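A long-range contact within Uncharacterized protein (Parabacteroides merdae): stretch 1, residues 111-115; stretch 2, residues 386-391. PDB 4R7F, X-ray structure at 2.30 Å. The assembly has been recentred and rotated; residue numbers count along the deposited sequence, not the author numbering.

Stretch 1 111-115: KVSGN
Stretch 2 386-391: RYDRLI

Strand residues 114-115 and 389-391, each preceded by loop and continuing as strand, meet with Gly 114 CA and Leu 390 CA as the nearest CA atoms, 4.8 Å apart, burying 284 Å² in all. One direct hydrogen bond joins them: Leu 390 N donates to Ser 113 OG at 3.0 Å with an N-H...O angle of 149°. Ser 113 (phi/psi -81/177, chi1 p) points toward the other stretch, which brings OG within reach of the Leu 390 amide; the same OG lies 3.3 Å from Arg 389 CA (-81/146).

Water supplies the remaining polar links. One molecule accepts from Ser 113 N at 3.0 Å and hydrogen-bonds Tyr 387 OH at 2.8 Å; another accepts from Asn 115 N (-92/131) at 3.2 Å and donates to Asp 388 O (-89/113) at 2.7 Å.

Apolar packing pairs Tyr 387 (-163/162, chi1 p, chi2 -74°), whose CA-to-CB bond points toward the other stretch, with Val 112 (-140/163, chi1 m). Val 112 CG1 approaches Tyr 387 CZ to 3.7 Å and lies 3.2 Å from Tyr 387 OH.

Van der Waals contacts with backbone follow: Ser 113 O sits at the ring edge, 3.7 Å from Tyr 387 CE2, and Leu 390 (-103/105, chi1 t, chi2 p) brings CB within 3.9 Å of Gly 114 N.

Gly 114, at 126/-164, adopts angles that themselves call for glycine; an ideal CB would also stand a tight 3.1 Å from Asp 388 O.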

# COMPACT_ATOMS: atom_id res chain seq x y z
N LYS A 111 -0.98 -24.59 19.28
CA LYS A 111 -0.32 -25.74 18.72
C LYS A 111 -0.64 -25.95 17.26
O LYS A 111 0.06 -26.69 16.61
CB LYS A 111 -0.73 -26.99 19.47
CG LYS A 111 -0.16 -27.07 20.87
CD LYS A 111 -0.70 -28.29 21.58
CE LYS A 111 -0.00 -28.43 22.91
NZ LYS A 111 -0.67 -29.48 23.71
N VAL A 112 -1.73 -25.35 16.74
CA VAL A 112 -2.15 -25.60 15.35
C VAL A 112 -2.61 -24.31 14.72
O VAL A 112 -2.93 -23.33 15.40
CB VAL A 112 -3.29 -26.64 15.22
CG1 VAL A 112 -2.84 -28.06 15.63
CG2 VAL A 112 -4.51 -26.20 16.02
N SER A 113 -2.68 -24.31 13.40
CA SER A 113 -3.16 -23.16 12.70
C SER A 113 -4.69 -23.16 12.73
O SER A 113 -5.32 -24.10 13.19
CB SER A 113 -2.64 -23.19 11.27
OG SER A 113 -3.27 -24.21 10.53
N GLY A 114 -5.27 -22.12 12.16
CA GLY A 114 -6.72 -22.08 11.97
C GLY A 114 -7.35 -20.84 12.57
O GLY A 114 -6.66 -19.85 12.90
N ASN A 115 -8.67 -20.91 12.71
CA ASN A 115 -9.46 -19.81 13.23
C ASN A 115 -9.62 -19.93 14.75
O ASN A 115 -9.98 -21.01 15.25
CB ASN A 115 -10.80 -19.82 12.54
CG ASN A 115 -10.74 -19.34 11.10
OD1 ASN A 115 -9.78 -18.67 10.71
ND2 ASN A 115 -11.74 -19.71 10.30
N ARG A 386 -8.80 -33.76 11.08
CA ARG A 386 -9.83 -33.50 12.07
C ARG A 386 -10.27 -32.03 12.12
O ARG A 386 -11.21 -31.68 12.85
CB ARG A 386 -9.35 -33.96 13.45
CG ARG A 386 -9.03 -35.45 13.53
CD ARG A 386 -8.35 -35.85 14.84
NE ARG A 386 -8.81 -35.15 16.05
CZ ARG A 386 -10.01 -35.31 16.61
NH1 ARG A 386 -10.91 -36.10 16.05
NH2 ARG A 386 -10.33 -34.67 17.74
N TYR A 387 -9.58 -31.17 11.37
CA TYR A 387 -9.76 -29.72 11.46
C TYR A 387 -9.19 -28.99 10.24
O TYR A 387 -8.41 -29.56 9.48
CB TYR A 387 -9.14 -29.15 12.75
CG TYR A 387 -7.64 -29.05 12.72
CD1 TYR A 387 -6.85 -30.20 12.84
CD2 TYR A 387 -7.01 -27.83 12.52
CE1 TYR A 387 -5.45 -30.13 12.76
CE2 TYR A 387 -5.61 -27.74 12.47
CZ TYR A 387 -4.84 -28.89 12.60
OH TYR A 387 -3.46 -28.80 12.56
N ASP A 388 -9.64 -27.75 10.07
CA ASP A 388 -9.23 -26.91 8.97
C ASP A 388 -7.98 -26.13 9.35
O ASP A 388 -8.02 -25.24 10.22
CB ASP A 388 -10.32 -25.90 8.63
CG ASP A 388 -11.51 -26.51 7.91
OD1 ASP A 388 -11.36 -27.51 7.19
OD2 ASP A 388 -12.62 -25.96 8.05
N ARG A 389 -6.87 -26.45 8.68
CA ARG A 389 -5.64 -25.66 8.76
C ARG A 389 -5.73 -24.47 7.86
O ARG A 389 -6.34 -24.53 6.79
CB ARG A 389 -4.44 -26.50 8.35
CG ARG A 389 -4.15 -27.62 9.33
CD ARG A 389 -3.29 -28.70 8.70
NE ARG A 389 -1.93 -28.22 8.44
CZ ARG A 389 -1.03 -28.90 7.74
NH1 ARG A 389 -1.36 -30.06 7.19
NH2 ARG A 389 0.19 -28.44 7.55
N LEU A 390 -5.11 -23.39 8.31
CA LEU A 390 -5.01 -22.20 7.53
C LEU A 390 -3.59 -22.17 6.97
O LEU A 390 -2.64 -21.89 7.69
CB LEU A 390 -5.31 -21.00 8.43
CG LEU A 390 -5.16 -19.61 7.82
CD1 LEU A 390 -6.01 -19.52 6.59
CD2 LEU A 390 -5.51 -18.48 8.79
N ILE A 391 -3.46 -22.47 5.68
CA ILE A 391 -2.17 -22.68 5.05
C ILE A 391 -1.68 -21.50 4.22
O ILE A 391 -0.55 -21.46 3.75
CB ILE A 391 -2.15 -23.98 4.20
CG1 ILE A 391 -3.15 -23.96 3.05
CG2 ILE A 391 -2.36 -25.20 5.09
CD1 ILE A 391 -2.85 -25.00 1.99
O HOH W 1 -1.59 -26.80 12.18
O HOH W 2 -9.72 -23.23 10.83